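Local coordinates for aminoglycoside phosphotransferase (PDB 6EF6), which phosphorylates (S)-1-amino-2-propanol, serving the aminoacetone utilization microcompartment of Mycobacterium smegmatis, at residues Thr36-Ser41 and Arg110-Asp115; Ala55-Glu60 and Leu68-Gln73; Thr101-Arg106 and Val126-Met131. One frame throughout, in Å; residues are numbered along the deposited sequence.

Contact 1. Residues Thr36-Ser41 and Arg110-Asp115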
# COMPACT_ATOMS: atom_id res chain seq x y z
N THR A 36 0.20 25.39 12.78
CA THR A 36 0.78 26.72 12.83
C THR A 36 1.75 26.96 11.68
O THR A 36 2.11 28.12 11.42
CB THR A 36 1.48 26.99 14.16
OG1 THR A 36 2.64 26.16 14.26
CG2 THR A 36 0.57 26.68 15.31
N HIS A 37 2.19 25.90 11.00
CA HIS A 37 3.14 26.04 9.89
C HIS A 37 2.48 26.24 8.54
O HIS A 37 3.17 26.39 7.54
CB HIS A 37 4.08 24.83 9.86
CG HIS A 37 4.97 24.77 11.04
ND1 HIS A 37 4.58 24.23 12.24
CD2 HIS A 37 6.22 25.25 11.24
CE1 HIS A 37 5.55 24.36 13.12
NE2 HIS A 37 6.56 24.99 12.54
N TYR A 38 1.16 26.30 8.49
CA TYR A 38 0.41 26.44 7.27
C TYR A 38 -0.52 27.63 7.39
O TYR A 38 -0.81 28.13 8.48
CB TYR A 38 -0.39 25.15 7.00
CG TYR A 38 0.52 23.94 6.81
CD1 TYR A 38 1.10 23.66 5.56
CD2 TYR A 38 0.78 23.06 7.84
CE1 TYR A 38 1.91 22.56 5.36
CE2 TYR A 38 1.59 21.94 7.65
CZ TYR A 38 2.13 21.68 6.40
OH TYR A 38 2.91 20.57 6.20
N ASP A 39 -0.98 28.10 6.23
CA ASP A 39 -1.83 29.28 6.18
C ASP A 39 -3.24 29.01 6.67
O ASP A 39 -3.94 29.96 7.03
CB ASP A 39 -1.82 29.88 4.78
CG ASP A 39 -0.55 30.64 4.50
OD1 ASP A 39 -0.05 31.30 5.44
OD2 ASP A 39 -0.04 30.56 3.37
N VAL A 40 -3.65 27.75 6.73
CA VAL A 40 -4.94 27.44 7.31
C VAL A 40 -4.93 27.80 8.79
O VAL A 40 -3.93 27.62 9.50
CB VAL A 40 -5.26 25.95 7.07
CG1 VAL A 40 -4.20 25.09 7.74
CG2 VAL A 40 -6.65 25.64 7.58
N SER A 41 -6.07 28.31 9.27
CA SER A 41 -6.17 28.77 10.65
C SER A 41 -5.67 27.71 11.64
O SER A 41 -5.91 26.51 11.47
CB SER A 41 -7.62 29.13 10.97
OG SER A 41 -7.82 29.24 12.36
N ARG A 110 8.07 21.02 2.09
CA ARG A 110 7.01 20.04 1.88
C ARG A 110 6.77 19.16 3.08
O ARG A 110 5.65 18.69 3.28
CB ARG A 110 7.37 19.16 0.68
CG ARG A 110 7.47 19.95 -0.60
CD ARG A 110 7.78 19.10 -1.85
NE ARG A 110 9.04 18.40 -1.70
CZ ARG A 110 9.46 17.47 -2.57
NH1 ARG A 110 8.74 17.22 -3.66
NH2 ARG A 110 10.60 16.84 -2.35
N VAL A 111 7.81 18.86 3.85
CA VAL A 111 7.69 18.01 5.04
C VAL A 111 7.95 18.87 6.27
O VAL A 111 9.05 19.42 6.43
CB VAL A 111 8.69 16.85 4.99
CG1 VAL A 111 8.44 15.92 6.20
CG2 VAL A 111 8.54 16.10 3.65
N VAL A 112 6.95 18.98 7.14
CA VAL A 112 7.07 19.71 8.40
C VAL A 112 7.38 18.70 9.49
O VAL A 112 6.62 17.75 9.69
CB VAL A 112 5.77 20.47 8.73
CG1 VAL A 112 5.83 21.05 10.14
CG2 VAL A 112 5.53 21.57 7.71
N THR A 113 8.45 18.94 10.25
CA THR A 113 8.81 18.09 11.38
C THR A 113 8.49 18.85 12.65
O THR A 113 8.96 19.98 12.82
CB THR A 113 10.30 17.74 11.35
OG1 THR A 113 10.59 17.02 10.16
CG2 THR A 113 10.67 16.88 12.55
N VAL A 114 7.71 18.24 13.54
CA VAL A 114 7.41 18.92 14.80
C VAL A 114 7.88 18.06 15.96
O VAL A 114 7.81 16.83 15.94
CB VAL A 114 5.95 19.37 14.98
CG1 VAL A 114 5.49 20.22 13.78
CG2 VAL A 114 5.05 18.21 15.18
N ASP A 115 8.33 18.75 16.99
CA ASP A 115 8.98 18.14 18.14
C ASP A 115 8.13 18.43 19.37
O ASP A 115 8.04 19.60 19.77
CB ASP A 115 10.36 18.77 18.32
CG ASP A 115 11.30 17.90 19.14
OD1 ASP A 115 10.81 17.07 19.94
OD2 ASP A 115 12.54 18.06 18.99
O HOH W 1 3.32 19.82 3.63
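Val112 sends its two methyl groups to two different aromatic side chains, His37 and Tyr38. CG1 goes to the histidine: it sits over one face of the imidazole, 4.1 Å from Val112 CG1 to the centroid of the His37 ring and 21° off the normal, a CH-pi contact displaced toward CG and ND1. CG2 goes to the tyrosine, where the approach concentrates on the end of the ring, with Val112 CG2 3.6 Å from Tyr38 CZ and 3.2 Å from Tyr38 OH. The near-trans chi1 of Val112, 171°, spreads the methyls in this way, placing CG1 opposite the backbone N and CG2 opposite the carbonyl carbon. His37 and Tyr38 both have CG anti to the carbonyl carbon, and each ring meets a different methyl of Val112. Val114 adds a looser, oblique touch near the CE1 corner of the imidazole, from the same side of the ring as Val112, with Val114 CG1 4.2 Å from His37 CE1.

No direct hydrogen bond joins the two segments; a water does the polar work. It accepts from Tyr38 OH at 2.7 Å and donates to Arg110 O at 2.6 Å, fixing the phenol hydroxyl as a donor and tying it to the residues leading into strand 112-114.

Loop 36-41 follows helix 28-35 and passes strand 112-114, one of the two outer strands of the sheet. Val112 and Val114 keep backbone bonds to Val126 and Arg124 of strand 124-130, while Val114 also leans on Ile30 and Gln33 of helix 28-35. Tyr38 meets the ring of His128 edge-to-face, and Arg110 reaches away to a salt bridge with Asp86 of helix 78-94.

Contact 2. Residues Ala55-Glu60 and Leu68-Gln73. With BEZ (benzoic acid), chain B.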
# COMPACT_ATOMS: atom_id res chain seq x y z
N ALA A 55 -1.81 8.68 10.94
CA ALA A 55 -2.99 9.46 11.31
C ALA A 55 -3.20 10.53 10.25
O ALA A 55 -2.33 11.38 10.05
CB ALA A 55 -2.77 10.07 12.69
N THR A 56 -4.34 10.50 9.57
CA THR A 56 -4.66 11.44 8.50
C THR A 56 -5.95 12.17 8.85
O THR A 56 -6.91 11.54 9.31
CB THR A 56 -4.80 10.67 7.18
OG1 THR A 56 -3.53 10.07 6.85
CG2 THR A 56 -5.20 11.61 6.03
N TYR A 57 -5.95 13.50 8.72
CA TYR A 57 -7.03 14.34 9.20
C TYR A 57 -7.59 15.20 8.08
O TYR A 57 -6.83 15.78 7.28
CB TYR A 57 -6.55 15.29 10.29
CG TYR A 57 -6.02 14.60 11.53
CD1 TYR A 57 -4.69 14.23 11.62
CD2 TYR A 57 -6.86 14.30 12.60
CE1 TYR A 57 -4.20 13.61 12.75
CE2 TYR A 57 -6.38 13.66 13.73
CZ TYR A 57 -5.04 13.32 13.79
OH TYR A 57 -4.59 12.67 14.91
N LEU A 58 -8.91 15.32 8.05
CA LEU A 58 -9.57 16.33 7.23
C LEU A 58 -9.51 17.65 7.98
O LEU A 58 -10.00 17.74 9.11
CB LEU A 58 -11.02 15.93 6.98
CG LEU A 58 -11.87 17.01 6.29
CD1 LEU A 58 -11.27 17.33 4.92
CD2 LEU A 58 -13.32 16.55 6.16
N VAL A 59 -8.92 18.66 7.35
CA VAL A 59 -8.78 19.99 7.94
C VAL A 59 -9.86 20.88 7.35
O VAL A 59 -9.93 21.03 6.12
CB VAL A 59 -7.40 20.59 7.62
CG1 VAL A 59 -7.25 21.99 8.23
CG2 VAL A 59 -6.28 19.69 8.09
N GLU A 60 -10.66 21.52 8.19
CA GLU A 60 -11.76 22.36 7.72
C GLU A 60 -11.67 23.73 8.36
O GLU A 60 -11.67 23.85 9.59
CB GLU A 60 -13.12 21.72 8.00
CG GLU A 60 -13.25 20.36 7.31
CD GLU A 60 -14.59 19.69 7.55
OE1 GLU A 60 -15.44 19.76 6.64
OE2 GLU A 60 -14.79 19.09 8.63
N LEU A 68 -4.25 16.53 6.28
CA LEU A 68 -2.98 16.54 6.99
C LEU A 68 -2.59 15.11 7.37
O LEU A 68 -3.35 14.42 8.06
CB LEU A 68 -3.09 17.43 8.24
CG LEU A 68 -1.80 17.78 8.93
CD1 LEU A 68 -0.96 18.71 8.09
CD2 LEU A 68 -2.14 18.46 10.27
N ARG A 69 -1.42 14.66 6.93
CA ARG A 69 -0.92 13.32 7.24
C ARG A 69 0.19 13.40 8.29
O ARG A 69 1.25 13.98 8.03
CB ARG A 69 -0.37 12.67 5.96
CG ARG A 69 0.22 11.29 6.16
CD ARG A 69 0.65 10.71 4.81
NE ARG A 69 1.89 11.31 4.36
CZ ARG A 69 2.50 10.96 3.22
NH1 ARG A 69 1.93 10.10 2.37
NH2 ARG A 69 3.68 11.47 2.95
N VAL A 70 -0.03 12.79 9.46
CA VAL A 70 0.97 12.74 10.53
C VAL A 70 1.65 11.37 10.47
O VAL A 70 1.03 10.34 10.74
CB VAL A 70 0.35 13.00 11.90
CG1 VAL A 70 1.40 12.87 13.02
CG2 VAL A 70 -0.29 14.38 11.97
N HIS A 71 2.94 11.33 10.15
CA HIS A 71 3.63 10.06 9.96
C HIS A 71 3.86 9.37 11.29
O HIS A 71 4.24 10.00 12.29
CB HIS A 71 4.97 10.30 9.26
CG HIS A 71 4.83 10.61 7.81
ND1 HIS A 71 4.98 9.64 6.85
CD2 HIS A 71 4.55 11.76 7.16
CE1 HIS A 71 4.77 10.19 5.66
NE2 HIS A 71 4.53 11.48 5.82
N ARG A 72 3.62 8.07 11.31
CA ARG A 72 3.90 7.34 12.52
C ARG A 72 5.40 7.35 12.81
O ARG A 72 6.24 7.66 11.96
CB ARG A 72 3.31 5.94 12.48
CG ARG A 72 3.85 5.07 11.42
CD ARG A 72 3.09 3.76 11.49
NE ARG A 72 3.66 2.74 10.63
CZ ARG A 72 3.39 2.61 9.34
NH1 ARG A 72 3.95 1.64 8.64
NH2 ARG A 72 2.56 3.46 8.75
N GLN A 73 5.72 7.09 14.07
CA GLN A 73 7.09 7.22 14.55
C GLN A 73 7.96 6.14 13.92
O GLN A 73 7.55 4.99 13.76
CB GLN A 73 7.11 7.08 16.08
CG GLN A 73 8.48 6.90 16.67
CD GLN A 73 8.45 6.71 18.17
OE1 GLN A 73 7.69 7.38 18.88
NE2 GLN A 73 9.26 5.78 18.67
C BEZ B . -1.92 9.78 2.46
O1 BEZ B . -0.88 9.75 1.81
O2 BEZ B . -2.00 9.15 3.55
C1 BEZ B . -3.07 10.58 1.92
C2 BEZ B . -4.35 10.34 2.37
C3 BEZ B . -5.40 11.09 1.85
C4 BEZ B . -5.16 12.07 0.89
C5 BEZ B . -3.86 12.30 0.45
C6 BEZ B . -2.82 11.55 0.96
O HOH W 2 0.59 8.64 12.88
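Tyr57 and Val70 meet on one face of an antiparallel strand pair: Val70 CG2 nudges the edge of the phenol ring, 4.1 Å from Tyr57 CE1. Ala55, the hydrogen-bonded partner of Val70, meets it across the strands, Ala55 CB to Val70 CB 4.4 Å. Further along this face Val59 leans across the root of Leu68, Val59 CG2 to Leu68 CB 3.9 Å. Beneath these side chains the backbones are stitched by Val70 N to Ala55 O (2.8 Å), by the reciprocal bonds between Tyr57 and Leu68, and by a weak Ala55 N to Val70 O bond that a water bridges as well.

Thr56 and Arg69, a non-hydrogen-bonded pair, occupy the other face and line one side of the benzoic acid pocket. Thr56 CG2 borders the ligand ring, while the buried Thr56 OG1 has no hydrogen-bond partner in the model. Arg69 starts extended and bends at chi3 (76°), which lays its CD against the carboxyl group and lets NH1 donate to BEZ O1 at 2.9 Å, the oxygen lying near the guanidinium plane. NH2 makes a salt bridge with Glu84.

A hairpin roofing a ligand pocket, with a basic residue on its second strand paired to a helix glutamate, is the arrangement of the N-terminal lobe of kinase-like phosphotransferases; Arg69 probably takes the place of their strand lysine.

Contact 3. Residues Thr101-Arg106 and Val126-Met131. With BEZ (benzoic acid), chain B.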
# COMPACT_ATOMS: atom_id res chain seq x y z
N THR A 101 -1.80 16.43 -4.24
CA THR A 101 -0.97 17.62 -4.42
C THR A 101 -0.51 18.12 -3.06
O THR A 101 -1.33 18.40 -2.18
CB THR A 101 -1.75 18.73 -5.11
OG1 THR A 101 -2.16 18.29 -6.41
CG2 THR A 101 -0.88 19.95 -5.27
N VAL A 102 0.80 18.28 -2.89
CA VAL A 102 1.33 18.72 -1.62
C VAL A 102 1.04 20.21 -1.43
O VAL A 102 1.12 21.01 -2.38
CB VAL A 102 2.84 18.43 -1.59
CG1 VAL A 102 3.48 19.12 -0.37
CG2 VAL A 102 3.10 16.97 -1.54
N VAL A 103 0.66 20.59 -0.21
CA VAL A 103 0.53 21.99 0.19
C VAL A 103 1.81 22.37 0.94
O VAL A 103 2.04 21.86 2.04
CB VAL A 103 -0.69 22.19 1.09
CG1 VAL A 103 -0.75 23.62 1.67
CG2 VAL A 103 -1.93 21.88 0.34
N PRO A 104 2.65 23.24 0.39
CA PRO A 104 3.85 23.62 1.14
C PRO A 104 3.52 24.44 2.38
O PRO A 104 2.51 25.15 2.44
CB PRO A 104 4.65 24.46 0.14
CG PRO A 104 4.16 24.01 -1.20
CD PRO A 104 2.70 23.73 -0.99
N ALA A 105 4.39 24.31 3.36
CA ALA A 105 4.29 25.08 4.60
C ALA A 105 4.61 26.54 4.32
O ALA A 105 4.96 26.93 3.19
CB ALA A 105 5.25 24.52 5.65
N ARG A 106 4.54 27.37 5.37
CA ARG A 106 4.68 28.80 5.19
C ARG A 106 6.09 29.21 4.79
O ARG A 106 6.28 30.35 4.35
CB ARG A 106 4.30 29.55 6.47
CG ARG A 106 2.84 29.49 6.77
CD ARG A 106 2.58 29.79 8.26
NE ARG A 106 3.20 31.04 8.74
CZ ARG A 106 2.72 32.25 8.50
NH1 ARG A 106 1.66 32.39 7.73
NH2 ARG A 106 3.32 33.33 8.98
N VAL A 126 5.22 15.51 9.12
CA VAL A 126 3.87 15.82 8.69
C VAL A 126 3.92 16.28 7.24
O VAL A 126 4.83 17.01 6.85
CB VAL A 126 3.28 16.90 9.62
CG1 VAL A 126 1.89 17.22 9.22
CG2 VAL A 126 3.32 16.42 11.09
N VAL A 127 2.95 15.85 6.43
CA VAL A 127 2.77 16.37 5.08
C VAL A 127 1.32 16.82 4.92
O VAL A 127 0.40 16.14 5.39
CB VAL A 127 3.18 15.36 3.98
CG1 VAL A 127 3.02 16.00 2.62
CG2 VAL A 127 4.58 14.87 4.19
N HIS A 128 1.11 17.98 4.30
CA HIS A 128 -0.20 18.57 4.07
C HIS A 128 -0.53 18.42 2.59
O HIS A 128 0.31 18.69 1.74
CB HIS A 128 -0.15 20.04 4.47
CG HIS A 128 -1.49 20.70 4.62
ND1 HIS A 128 -1.59 22.02 5.01
CD2 HIS A 128 -2.76 20.26 4.49
CE1 HIS A 128 -2.86 22.37 5.09
NE2 HIS A 128 -3.59 21.31 4.79
N PHE A 129 -1.74 17.94 2.28
CA PHE A 129 -2.18 17.75 0.91
C PHE A 129 -3.46 18.54 0.63
O PHE A 129 -4.26 18.79 1.55
CB PHE A 129 -2.49 16.26 0.64
CG PHE A 129 -1.28 15.35 0.78
CD1 PHE A 129 -0.35 15.25 -0.24
CD2 PHE A 129 -1.11 14.56 1.93
CE1 PHE A 129 0.75 14.38 -0.12
CE2 PHE A 129 -0.02 13.72 2.07
CZ PHE A 129 0.90 13.60 1.03
N GLU A 130 -3.70 18.86 -0.65
CA GLU A 130 -4.97 19.46 -1.03
C GLU A 130 -6.09 18.44 -0.85
O GLU A 130 -5.86 17.22 -0.82
CB GLU A 130 -4.93 19.96 -2.48
CG GLU A 130 -3.88 21.05 -2.71
CD GLU A 130 -3.97 21.70 -4.08
OE1 GLU A 130 -4.75 21.24 -4.94
OE2 GLU A 130 -3.22 22.68 -4.30
N MET A 131 -7.31 18.96 -0.74
CA MET A 131 -8.47 18.09 -0.60
C MET A 131 -8.55 17.13 -1.79
O MET A 131 -8.15 17.45 -2.92
CB MET A 131 -9.75 18.93 -0.47
CG MET A 131 -10.99 18.14 -0.20
SD MET A 131 -10.81 17.07 1.22
CE MET A 131 -12.42 16.31 1.32
C BEZ B . -1.92 9.78 2.46
O1 BEZ B . -0.88 9.75 1.81
O2 BEZ B . -2.00 9.15 3.55
C1 BEZ B . -3.07 10.58 1.92
C2 BEZ B . -4.35 10.34 2.37
C3 BEZ B . -5.40 11.09 1.85
C4 BEZ B . -5.16 12.07 0.89
C5 BEZ B . -3.86 12.30 0.45
C6 BEZ B . -2.82 11.55 0.96
O HOH W 3 -4.40 16.42 -2.97
O HOH W 4 -0.59 23.09 -3.20
O HOH W 1 3.32 19.82 3.63
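Near the C-terminal end of strand 124-130 in the N-lobe sheet, a single beta bridge between Val102 and Phe129 fastens the loop 101-106 to this strand, the one that in kinase-like folds leads toward the linker between lobes. Two backbone bonds frame it. Val103 N donates to His128 O at 2.7 Å in a nearly straight bond (173°), although the donor stands well out of the carbonyl plane; Glu130 N donates to Thr101 O at 2.9 Å.

Val103 lies alongside His128 and points the same way, making a CH-pi contact, Val103 CB over the face of the His128 ring, 4.2 Å from its centroid. With CG opposite the backbone N (chi1 -165°), the histidine lays that face against the valine, and NE2 is hydrogen-bonded to Ser66 OG. Val103 CG2 in turn presses on Glu130 CG at 3.7 Å. The carboxylate of Glu130 goes on to lie against the methyl of Thr101, and a water donates to both Glu130 OE2 and Val102 O. A second water links Thr101 N to Glu130 O.

Phe129 forms a wall of the benzoic acid pocket. Its ring is held between Val127 CG1 on one face and BEZ C6 on the opposite face, with Phe129 CD2 3.6 Å from BEZ C6; Val102 CG2 approaches obliquely, 3.8 Å from Phe129 CE1.

Helix 78-94 backs this region: Val102 touches its Leu85, Val127 its Ile81 and Phe129 its Leu88. Val127 and Phe129 bond through their backbones to Arg69 and Ile67 of strand 64-70, along the other edge of strand 124-130. Val126 points to the reverse face of the sheet, against Ile30 and Ala34 of helix 28-35.

Overall arrangement
All three contacts gather around one five-stranded antiparallel sheet, their centres 9 Å apart for contacts 1 and 3 and 11 Å for the other pairs. Contact 2 supplies the hairpin, strand 64-70 adjoins strand 124-130 of contact 3, and that strand adjoins the outer strand 112-114 of contact 1. Along the chain, contact 2 falls between the two segments of contact 1 and is complete before contact 3 begins, whereas the segments of contacts 1 and 3 alternate. One water serves contacts 1 and 3. Contacts 2 and 3 line the benzoic acid pocket; contact 1 joins the loop after helix 28-35 to strand 112-114, with the Tyr38 side chain about 12 Å from the ligand.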